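Local coordinates for protein 2-(3-amino-3-carboxypropyl)histidine synthase (Pyrococcus horikoshii, PDB 3LZD) that catalyses the first step of diphthamide biosynthesis, moving the 3-amino-3-carboxypropyl group of S-adenosyl-L-methionine onto a histidine of elongation factor 2 with the help of a [4Fe-4S] cluster, at residues A[100-105]-A[122-127]; A[56-61]-A[107-112]; A[315-320]-A[335-340]; A[267-272]-A[295-300]. All blocks are in the same frame, centred on the assembly; numbering follows the deposited sequence.

Contact 1: residues A[100-105]-A[122-127]; sequences REAKLV and LEVPTI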
# COMPACT_ATOMS: atom_id res chain seq x y z
N ARG A 100 -5.00 11.32 6.24
CA ARG A 100 -6.02 10.38 6.64
C ARG A 100 -5.42 9.37 7.61
O ARG A 100 -5.99 9.11 8.67
CB ARG A 100 -6.62 9.68 5.42
CG ARG A 100 -7.37 10.67 4.54
CD ARG A 100 -7.91 10.06 3.26
NE ARG A 100 -6.85 9.73 2.31
CZ ARG A 100 -7.03 9.60 1.00
NH1 ARG A 100 -6.01 9.29 0.22
NH2 ARG A 100 -8.23 9.80 0.47
N GLU A 101 -4.27 8.80 7.27
CA GLU A 101 -3.64 7.84 8.17
C GLU A 101 -3.39 8.49 9.52
O GLU A 101 -3.64 7.88 10.56
CB GLU A 101 -2.31 7.34 7.60
CG GLU A 101 -2.43 6.42 6.38
CD GLU A 101 -2.71 7.15 5.08
OE1 GLU A 101 -2.72 6.49 4.02
OE2 GLU A 101 -2.92 8.38 5.10
N ALA A 102 -2.90 9.73 9.50
CA ALA A 102 -2.64 10.46 10.73
C ALA A 102 -3.94 10.49 11.54
O ALA A 102 -3.94 10.22 12.73
CB ALA A 102 -2.19 11.90 10.41
N LYS A 103 -5.03 10.84 10.88
CA LYS A 103 -6.33 10.90 11.55
C LYS A 103 -6.66 9.55 12.19
O LYS A 103 -7.10 9.50 13.34
CB LYS A 103 -7.42 11.27 10.54
CG LYS A 103 -8.14 12.57 10.83
CD LYS A 103 -8.88 12.50 12.15
CE LYS A 103 -9.67 13.78 12.41
NZ LYS A 103 -10.74 14.02 11.39
N LEU A 104 -6.43 8.47 11.45
CA LEU A 104 -6.70 7.11 11.92
C LEU A 104 -5.96 6.66 13.17
O LEU A 104 -6.43 5.75 13.87
CB LEU A 104 -6.43 6.10 10.81
CG LEU A 104 -7.47 6.10 9.69
CD1 LEU A 104 -7.00 5.24 8.52
CD2 LEU A 104 -8.79 5.58 10.26
N VAL A 105 -4.82 7.26 13.46
CA VAL A 105 -4.07 6.87 14.64
C VAL A 105 -4.05 8.01 15.66
O VAL A 105 -3.22 8.05 16.56
CB VAL A 105 -2.63 6.44 14.29
CG1 VAL A 105 -2.67 5.12 13.53
CG2 VAL A 105 -1.95 7.52 13.44
N LEU A 122 -6.96 18.70 3.31
CA LEU A 122 -6.17 18.00 4.33
C LEU A 122 -7.02 17.81 5.59
O LEU A 122 -7.68 18.75 6.05
CB LEU A 122 -4.92 18.82 4.66
CG LEU A 122 -3.97 19.05 3.47
CD1 LEU A 122 -3.02 20.18 3.79
CD2 LEU A 122 -3.22 17.76 3.15
N GLU A 123 -6.99 16.61 6.17
CA GLU A 123 -7.77 16.30 7.36
C GLU A 123 -7.18 16.80 8.67
O GLU A 123 -7.89 16.93 9.65
CB GLU A 123 -8.05 14.80 7.40
CG GLU A 123 -9.22 14.42 6.49
CD GLU A 123 -9.35 12.93 6.23
OE1 GLU A 123 -9.35 12.14 7.20
OE2 GLU A 123 -9.45 12.55 5.05
N VAL A 124 -5.88 17.09 8.69
CA VAL A 124 -5.23 17.61 9.89
C VAL A 124 -4.22 18.69 9.49
O VAL A 124 -3.74 18.71 8.36
CB VAL A 124 -4.47 16.52 10.67
CG1 VAL A 124 -5.44 15.46 11.16
CG2 VAL A 124 -3.38 15.90 9.80
N PRO A 125 -3.89 19.60 10.42
CA PRO A 125 -2.92 20.63 10.06
C PRO A 125 -1.66 19.93 9.55
O PRO A 125 -1.18 18.97 10.16
CB PRO A 125 -2.69 21.37 11.37
CG PRO A 125 -4.02 21.27 12.03
CD PRO A 125 -4.37 19.81 11.80
N THR A 126 -1.13 20.41 8.45
CA THR A 126 0.06 19.80 7.88
C THR A 126 1.17 20.80 7.64
O THR A 126 0.96 21.87 7.06
CB THR A 126 -0.30 19.11 6.55
OG1 THR A 126 -1.37 18.18 6.79
CG2 THR A 126 0.92 18.37 5.99
N ILE A 127 2.37 20.45 8.10
CA ILE A 127 3.54 21.29 7.89
C ILE A 127 4.36 20.64 6.76
O ILE A 127 4.71 19.46 6.86
CB ILE A 127 4.40 21.38 9.17
CG1 ILE A 127 3.59 22.07 10.28
CG2 ILE A 127 5.71 22.14 8.89
CD1 ILE A 127 4.26 22.05 11.65
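Arg100, at the start of this helical turn, and Glu123, in the loop that leads to strand 126-130, bring the two backbones together, with their CA atoms 6.2 Å apart. The carboxylate of Glu123 comes up to the stem of Arg100 obliquely, though the closeness modelled there is doubtful. The charged groups themselves do not pair. Arg100 NE stays 4.7 Å from Glu123 OE2, the guanidinium plane stands 82° from the carboxylate plane, and Arg100 NH1 is bonded to the carbonyl of Ile273. Lys103 CG passes 3.9 Å from Glu123 OE1, crossing Glu123 at nearly a right angle, yet Lys103 NZ remains 4.8 Å from that oxygen, so any attraction is probably long-range. Helix 99-104 leads into strand 109-114, whose neighbour in the mixed sheet is strand 126-130, so the contact packs the helix on the entrance to the next strand. Asp99 reinforces this by accepting a hydrogen bond from Glu123 N. Val124 splits its methyls: CG1 is anti to the carbonyl carbon (chi1 -62°) and lies 4.0 Å from Lys103 CG, which leaves CG2 between the backbone N and that carbon, where it meets Ala102 CB at 4.2 Å. Thr126 OG1 bonds Val124 O at 2.9 Å, tying the loop to the first strand residue. Arg100 also packs on Leu104 of the second subunit.

Contact 2: residues A[56-61]-A[107-112]; sequences KRVLIQ and CDALIH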
# COMPACT_ATOMS: atom_id res chain seq x y z
N LYS A 56 -0.18 17.67 20.11
CA LYS A 56 0.41 16.75 21.07
C LYS A 56 0.94 15.47 20.43
O LYS A 56 1.88 14.86 20.94
CB LYS A 56 -0.62 16.37 22.14
CG LYS A 56 -0.49 17.15 23.45
CD LYS A 56 -0.92 18.60 23.31
CE LYS A 56 -0.90 19.28 24.68
NZ LYS A 56 -1.30 20.71 24.61
N ARG A 57 0.34 15.06 19.32
CA ARG A 57 0.74 13.83 18.64
C ARG A 57 0.82 14.10 17.14
O ARG A 57 -0.17 14.46 16.50
CB ARG A 57 -0.30 12.74 18.94
CG ARG A 57 0.03 11.35 18.41
CD ARG A 57 -1.10 10.33 18.66
NE ARG A 57 -1.18 9.82 20.04
CZ ARG A 57 -1.92 10.35 21.02
NH1 ARG A 57 -2.67 11.43 20.80
NH2 ARG A 57 -1.92 9.79 22.22
N VAL A 58 2.01 13.91 16.56
CA VAL A 58 2.17 14.18 15.14
C VAL A 58 2.76 13.00 14.35
O VAL A 58 3.52 12.20 14.89
CB VAL A 58 3.06 15.44 14.92
CG1 VAL A 58 4.49 15.14 15.32
CG2 VAL A 58 2.98 15.90 13.47
N LEU A 59 2.37 12.91 13.08
CA LEU A 59 2.86 11.86 12.19
C LEU A 59 3.83 12.52 11.20
O LEU A 59 3.54 13.58 10.65
CB LEU A 59 1.69 11.24 11.41
CG LEU A 59 2.08 10.15 10.40
CD1 LEU A 59 2.57 8.90 11.15
CD2 LEU A 59 0.88 9.81 9.52
N ILE A 60 4.97 11.89 10.97
CA ILE A 60 5.95 12.45 10.04
C ILE A 60 6.18 11.57 8.82
O ILE A 60 6.60 10.42 8.97
CB ILE A 60 7.33 12.62 10.72
CG1 ILE A 60 7.20 13.49 11.97
CG2 ILE A 60 8.31 13.26 9.74
CD1 ILE A 60 8.54 13.76 12.66
N GLN A 61 5.91 12.07 7.62
CA GLN A 61 6.20 11.25 6.45
C GLN A 61 7.49 11.75 5.82
O GLN A 61 7.86 12.91 5.99
CB GLN A 61 5.06 11.23 5.40
CG GLN A 61 4.14 12.38 5.36
CD GLN A 61 3.02 12.19 4.33
OE1 GLN A 61 2.10 12.99 4.27
NE2 GLN A 61 3.12 11.15 3.50
N CYS A 107 -3.38 11.45 15.38
CA CYS A 107 -2.38 12.50 15.40
C CYS A 107 -3.15 13.78 15.11
O CYS A 107 -4.07 13.79 14.28
CB CYS A 107 -1.32 12.28 14.32
SG CYS A 107 -0.28 10.86 14.64
N ASP A 108 -2.79 14.86 15.80
CA ASP A 108 -3.49 16.11 15.57
C ASP A 108 -2.79 16.93 14.49
O ASP A 108 -3.25 18.00 14.14
CB ASP A 108 -3.58 16.88 16.89
CG ASP A 108 -2.30 16.85 17.67
OD1 ASP A 108 -2.35 17.00 18.91
OD2 ASP A 108 -1.23 16.68 17.04
N ALA A 109 -1.70 16.41 13.96
CA ALA A 109 -0.99 17.12 12.90
C ALA A 109 -0.07 16.19 12.11
O ALA A 109 0.29 15.10 12.57
CB ALA A 109 -0.18 18.29 13.49
N LEU A 110 0.30 16.64 10.92
CA LEU A 110 1.15 15.87 10.03
C LEU A 110 2.36 16.71 9.59
O LEU A 110 2.23 17.90 9.30
CB LEU A 110 0.34 15.50 8.78
CG LEU A 110 0.63 14.32 7.85
CD1 LEU A 110 0.52 14.81 6.41
CD2 LEU A 110 1.99 13.69 8.11
N ILE A 111 3.54 16.10 9.57
CA ILE A 111 4.72 16.81 9.09
C ILE A 111 5.08 16.09 7.80
O ILE A 111 5.29 14.88 7.80
CB ILE A 111 5.91 16.73 10.06
CG1 ILE A 111 5.56 17.43 11.38
CG2 ILE A 111 7.14 17.44 9.45
CD1 ILE A 111 6.70 17.43 12.39
N HIS A 112 5.12 16.82 6.69
CA HIS A 112 5.43 16.23 5.39
C HIS A 112 6.81 16.68 4.95
O HIS A 112 6.99 17.81 4.48
CB HIS A 112 4.38 16.66 4.37
CG HIS A 112 4.56 16.03 3.03
ND1 HIS A 112 3.94 14.86 2.66
CD2 HIS A 112 5.32 16.40 1.97
CE1 HIS A 112 4.31 14.52 1.44
NE2 HIS A 112 5.15 15.44 1.00
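Asp108 OD1 takes a short, almost straight hydrogen bond from Lys56 N (2.6 Å, 178°) on its syn side, and a weak one from Arg57 N. The same Arg57 N-H also reaches Asp108 OD2 at 3.2 Å, so one carboxylate receives two successive backbone amides at the mouth of strand 57-61. In return Asp108 N binds Arg57 O at 2.7 Å. The carboxylate can turn back on these amides because CG sits between its own backbone N and carbonyl carbon (chi1 43°). With the carboxylate replaced by an alanine's methyl, the amides of Lys56 and Arg57 would probably lose their acceptor on this side. Further along, the pairing is regular and parallel: Ile111 N bonds Leu59 O at 2.7 Å, flanked by Leu59 N to Ala109 O and Gln61 N to Ile111 O. On one face Val58 CG2 meets Ile111 CG1 at 3.7 Å, and helix 43-52 covers Ala109 and Ile111. On the other, Leu59 CB rests 3.8 Å from Cys107 SG. At the far end His112 ND1 donates to Gln61 OE1 (3.1 Å), in the plane of its ring but above the amide plane, which stands 82° from the ring; Ala98 N shares that oxygen, and His115 takes up His112 NE2. These are central parallel strands of a Rossmann-like sheet, whose C-terminal ends carry Gln61 and His112 toward the cluster ligand Cys95.

Contact 3: residues A[315-320]-A[335-340]; sequences FEAYVV and RKPVLT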
# COMPACT_ATOMS: atom_id res chain seq x y z
N PHE A 315 -6.98 -9.48 -17.64
CA PHE A 315 -6.73 -8.34 -18.52
C PHE A 315 -5.45 -8.49 -19.33
O PHE A 315 -4.43 -8.96 -18.82
CB PHE A 315 -6.69 -7.05 -17.69
CG PHE A 315 -7.88 -6.91 -16.81
CD1 PHE A 315 -9.16 -6.86 -17.37
CD2 PHE A 315 -7.75 -6.94 -15.43
CE1 PHE A 315 -10.29 -6.86 -16.56
CE2 PHE A 315 -8.88 -6.93 -14.61
CZ PHE A 315 -10.15 -6.90 -15.17
N GLU A 316 -5.53 -8.09 -20.60
CA GLU A 316 -4.42 -8.20 -21.55
C GLU A 316 -3.60 -6.94 -21.64
O GLU A 316 -2.43 -6.98 -22.00
CB GLU A 316 -4.96 -8.52 -22.95
CG GLU A 316 -5.80 -9.78 -23.05
CD GLU A 316 -6.54 -9.86 -24.39
OE1 GLU A 316 -7.73 -9.48 -24.44
OE2 GLU A 316 -5.92 -10.29 -25.38
N ALA A 317 -4.22 -5.80 -21.35
CA ALA A 317 -3.53 -4.52 -21.37
C ALA A 317 -4.05 -3.64 -20.24
O ALA A 317 -5.15 -3.84 -19.74
CB ALA A 317 -3.74 -3.82 -22.71
N TYR A 318 -3.26 -2.66 -19.84
CA TYR A 318 -3.69 -1.79 -18.77
C TYR A 318 -3.61 -0.32 -19.15
O TYR A 318 -2.85 0.06 -20.04
CB TYR A 318 -2.86 -2.04 -17.51
CG TYR A 318 -3.18 -3.36 -16.84
CD1 TYR A 318 -2.42 -4.50 -17.07
CD2 TYR A 318 -4.28 -3.46 -16.00
CE1 TYR A 318 -2.75 -5.73 -16.48
CE2 TYR A 318 -4.62 -4.66 -15.40
CZ TYR A 318 -3.86 -5.79 -15.64
OH TYR A 318 -4.25 -6.96 -15.04
N VAL A 319 -4.42 0.49 -18.48
CA VAL A 319 -4.42 1.92 -18.69
C VAL A 319 -4.32 2.50 -17.29
O VAL A 319 -5.19 2.26 -16.44
CB VAL A 319 -5.72 2.46 -19.32
CG1 VAL A 319 -5.62 3.97 -19.49
CG2 VAL A 319 -5.97 1.79 -20.65
N VAL A 320 -3.24 3.23 -17.04
CA VAL A 320 -3.04 3.83 -15.74
C VAL A 320 -3.55 5.25 -15.81
O VAL A 320 -3.06 6.06 -16.61
CB VAL A 320 -1.55 3.84 -15.33
CG1 VAL A 320 -1.37 4.57 -14.01
CG2 VAL A 320 -1.06 2.42 -15.18
N ARG A 335 4.66 -6.60 -17.33
CA ARG A 335 4.79 -7.70 -18.28
C ARG A 335 3.75 -7.65 -19.40
O ARG A 335 3.84 -8.40 -20.37
CB ARG A 335 4.71 -9.04 -17.54
CG ARG A 335 5.67 -9.18 -16.35
CD ARG A 335 7.12 -9.00 -16.76
NE ARG A 335 7.53 -9.99 -17.75
CZ ARG A 335 8.72 -10.02 -18.35
NH1 ARG A 335 9.63 -9.10 -18.06
NH2 ARG A 335 8.99 -10.96 -19.24
N LYS A 336 2.77 -6.78 -19.24
CA LYS A 336 1.73 -6.59 -20.26
C LYS A 336 1.77 -5.12 -20.64
O LYS A 336 2.24 -4.29 -19.86
CB LYS A 336 0.35 -6.93 -19.68
CG LYS A 336 0.17 -8.40 -19.34
CD LYS A 336 -1.10 -8.60 -18.53
CE LYS A 336 -1.22 -10.02 -18.01
NZ LYS A 336 -2.23 -10.10 -16.92
N PRO A 337 1.31 -4.77 -21.85
CA PRO A 337 1.35 -3.35 -22.23
C PRO A 337 0.54 -2.48 -21.27
O PRO A 337 -0.58 -2.83 -20.88
CB PRO A 337 0.75 -3.36 -23.64
CG PRO A 337 -0.17 -4.53 -23.61
CD PRO A 337 0.61 -5.57 -22.86
N VAL A 338 1.13 -1.36 -20.87
CA VAL A 338 0.47 -0.42 -19.96
C VAL A 338 0.53 0.97 -20.59
O VAL A 338 1.60 1.44 -20.98
CB VAL A 338 1.14 -0.45 -18.56
CG1 VAL A 338 2.62 -0.10 -18.66
CG2 VAL A 338 0.40 0.49 -17.61
N LEU A 339 -0.63 1.62 -20.71
CA LEU A 339 -0.74 2.94 -21.35
C LEU A 339 -1.33 4.06 -20.50
O LEU A 339 -1.91 3.81 -19.43
CB LEU A 339 -1.62 2.82 -22.60
CG LEU A 339 -1.48 1.67 -23.61
CD1 LEU A 339 -2.68 1.71 -24.55
CD2 LEU A 339 -0.19 1.80 -24.39
N THR A 340 -1.20 5.29 -21.00
CA THR A 340 -1.79 6.46 -20.34
C THR A 340 -3.13 6.71 -21.05
O THR A 340 -3.38 6.19 -22.15
CB THR A 340 -0.96 7.73 -20.54
OG1 THR A 340 -1.04 8.13 -21.92
CG2 THR A 340 0.49 7.51 -20.14
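Tyr318 O accepts the amide of Leu339 at 2.8 Å, and Leu339 O in turn receives Val320 N at 2.8 Å. A third bond, Tyr318 N to Pro337 O (2.9 Å), completes the parallel pairing. Just before the strand, Lys336 stretches its extended chain across to Phe315 O, where NZ donates over 3.1 Å nearly in line with the carbonyl; the O atom of Phe313 takes a weak second bond from it. On the way, Lys336 CD passes the edge of the Tyr318 ring, 3.9 Å from CE1 and close to the ring plane. Around this polar core the apolar groups close in. Ala317 CB touches Pro337 CG at 3.7 Å beside helix 248-261. On the other face Val338 CG2, anti to its own N, presses on Val320 CG2 at 3.4 Å, tighter than a usual methyl contact, and Pro327 covers both valines. The two strands belong to the beta-alpha-beta unit of strand 317-320, helix 325-328 and strand 338-339, with the cluster ligand Cys323 following soon after Val320. Strand 338-339 is the last of its sheet within the chain, and helix 248-261 meets it from outside: Gln257 accepts from Val338 N and Arg254 donates to Val338 O. The N and O of both Val338 and Leu339 thus all have partners, from the neighbouring strand on one flank and that helix on the other.

Contact 4: residues A[267-272]-A[295-300]; sequences FGVIVS and REARLI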
# COMPACT_ATOMS: atom_id res chain seq x y z
N PHE A 267 -9.35 -4.85 -20.96
CA PHE A 267 -8.53 -3.79 -20.40
C PHE A 267 -8.79 -3.52 -18.94
O PHE A 267 -9.93 -3.54 -18.48
CB PHE A 267 -8.74 -2.47 -21.15
CG PHE A 267 -8.02 -2.39 -22.47
CD1 PHE A 267 -8.51 -3.06 -23.59
CD2 PHE A 267 -6.87 -1.62 -22.60
CE1 PHE A 267 -7.87 -2.95 -24.83
CE2 PHE A 267 -6.22 -1.50 -23.83
CZ PHE A 267 -6.72 -2.17 -24.94
N GLY A 268 -7.72 -3.25 -18.22
CA GLY A 268 -7.84 -2.89 -16.83
C GLY A 268 -7.56 -1.40 -16.84
O GLY A 268 -6.59 -0.96 -17.44
N VAL A 269 -8.43 -0.62 -16.21
CA VAL A 269 -8.26 0.83 -16.15
C VAL A 269 -8.06 1.16 -14.68
O VAL A 269 -8.98 1.07 -13.87
CB VAL A 269 -9.49 1.56 -16.71
CG1 VAL A 269 -9.31 3.06 -16.59
CG2 VAL A 269 -9.68 1.17 -18.18
N ILE A 270 -6.83 1.56 -14.36
CA ILE A 270 -6.42 1.80 -12.99
C ILE A 270 -6.44 3.21 -12.42
O ILE A 270 -6.07 4.18 -13.09
CB ILE A 270 -4.98 1.24 -12.79
CG1 ILE A 270 -4.94 -0.23 -13.21
CG2 ILE A 270 -4.54 1.38 -11.33
CD1 ILE A 270 -3.55 -0.73 -13.58
N VAL A 271 -6.87 3.31 -11.16
CA VAL A 271 -6.84 4.58 -10.45
C VAL A 271 -6.14 4.32 -9.12
O VAL A 271 -6.05 3.18 -8.65
CB VAL A 271 -8.25 5.14 -10.13
CG1 VAL A 271 -8.93 5.61 -11.41
CG2 VAL A 271 -9.07 4.11 -9.39
N SER A 272 -5.61 5.38 -8.53
CA SER A 272 -4.93 5.28 -7.25
C SER A 272 -5.69 6.14 -6.25
O SER A 272 -6.09 7.25 -6.56
CB SER A 272 -3.50 5.80 -7.36
OG SER A 272 -2.94 5.98 -6.07
N ARG A 295 -14.11 -3.12 -26.90
CA ARG A 295 -13.24 -3.74 -25.90
C ARG A 295 -13.93 -3.91 -24.56
O ARG A 295 -14.96 -3.29 -24.29
CB ARG A 295 -11.98 -2.90 -25.67
CG ARG A 295 -10.91 -3.03 -26.73
CD ARG A 295 -11.24 -2.25 -27.97
NE ARG A 295 -10.08 -2.16 -28.86
CZ ARG A 295 -10.10 -1.54 -30.04
NH1 ARG A 295 -9.00 -1.51 -30.79
NH2 ARG A 295 -11.21 -0.95 -30.47
N GLU A 296 -13.37 -4.78 -23.73
CA GLU A 296 -13.90 -4.97 -22.39
C GLU A 296 -12.98 -4.15 -21.50
O GLU A 296 -11.77 -4.07 -21.76
CB GLU A 296 -13.86 -6.44 -21.98
CG GLU A 296 -14.81 -7.35 -22.76
CD GLU A 296 -14.81 -8.78 -22.24
OE1 GLU A 296 -15.22 -9.01 -21.08
OE2 GLU A 296 -14.38 -9.69 -22.99
N ALA A 297 -13.53 -3.51 -20.48
CA ALA A 297 -12.73 -2.69 -19.60
C ALA A 297 -13.30 -2.71 -18.20
O ALA A 297 -14.50 -2.57 -18.00
CB ALA A 297 -12.67 -1.26 -20.12
N ARG A 298 -12.41 -2.89 -17.23
CA ARG A 298 -12.80 -2.93 -15.83
C ARG A 298 -12.00 -1.88 -15.07
O ARG A 298 -10.79 -1.78 -15.24
CB ARG A 298 -12.49 -4.31 -15.23
CG ARG A 298 -12.71 -4.40 -13.73
CD ARG A 298 -14.19 -4.42 -13.43
NE ARG A 298 -14.82 -5.49 -14.20
CZ ARG A 298 -16.02 -5.40 -14.77
NH1 ARG A 298 -16.50 -6.43 -15.46
NH2 ARG A 298 -16.73 -4.28 -14.64
N LEU A 299 -12.69 -1.10 -14.25
CA LEU A 299 -12.03 -0.07 -13.45
C LEU A 299 -11.40 -0.74 -12.21
O LEU A 299 -12.06 -1.47 -11.46
CB LEU A 299 -13.04 1.01 -13.04
CG LEU A 299 -12.54 2.31 -12.41
CD1 LEU A 299 -13.40 3.46 -12.89
CD2 LEU A 299 -12.58 2.21 -10.87
N ILE A 300 -10.10 -0.49 -12.02
CA ILE A 300 -9.36 -1.07 -10.90
C ILE A 300 -8.89 0.01 -9.94
O ILE A 300 -8.26 0.98 -10.35
CB ILE A 300 -8.13 -1.86 -11.41
CG1 ILE A 300 -8.60 -2.97 -12.36
CG2 ILE A 300 -7.33 -2.43 -10.22
CD1 ILE A 300 -7.50 -3.57 -13.22
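Ile300 has the largest buried area here, and its backbone is gripped at both ends: N gives a nearly straight bond to Val269 O (2.7 Å, 173°), and O receives Val271 N at 2.8 Å. Its side chain runs along the sheet so that CD1 comes to rest 3.7 Å from Gly268 CA; the glycine, having no side chain, leaves room for it. Beside it, Ile270 CG1 leans on Ile300 CB at 4.0 Å, and Leu310 covers both. Phe267, next in buried area, is held similarly, with N bonded to Glu296 O at 2.7 Å and O receiving Arg298 N. With CG anti to the carbonyl carbon (chi1 -78°), its ring runs alongside Arg295, pointing the same way, and CE1 meets Arg295 CG at 3.6 Å. Glu296 O lies off the ring edge, in its plane. Both strands belong to a beta-alpha-beta crossover, whose helix 280-292 sends Leu290 onto Phe267 and Ala297. Cutting the ring back to an alanine's methyl is likely to open a gap beside Leu290 and take away the surface along which the Arg295 stem lies. Val269 N donates to Arg298 O at 2.8 Å, Val269 CG2 lies 4.3 Å from Ala297 CB, and Val287 of the helix packs on Val269. Strand 296-302 continues the sheet into the second subunit through Leu299 and Ile300, and Arg298 makes salt bridges to Glu71 and Glu78 of that subunit.

Contacts 1 and 2 come first along the chain and interleave; their centres lie 7 Å apart, and they share a mixed sheet in which strands 109-114 and 126-130 are neighbours. Contact 4 then closes before contact 3 opens. These two, 9 Å apart between centres, build one parallel sheet, joined where Val319 bonds to both Gly268 and Ile270. The two pairs are separated by 30 to 37 Å between centres. The parallel strands of both sheets run in the order 2-1-3-4, as do those of the sheet round 154-159, consistent with gene triplication. Cys95 and Cys323, beyond strands 83-87 and 317-320, bind the cluster together with Cys199. Contact 1 packs on the second subunit, and contact 4 carries its sheet into it.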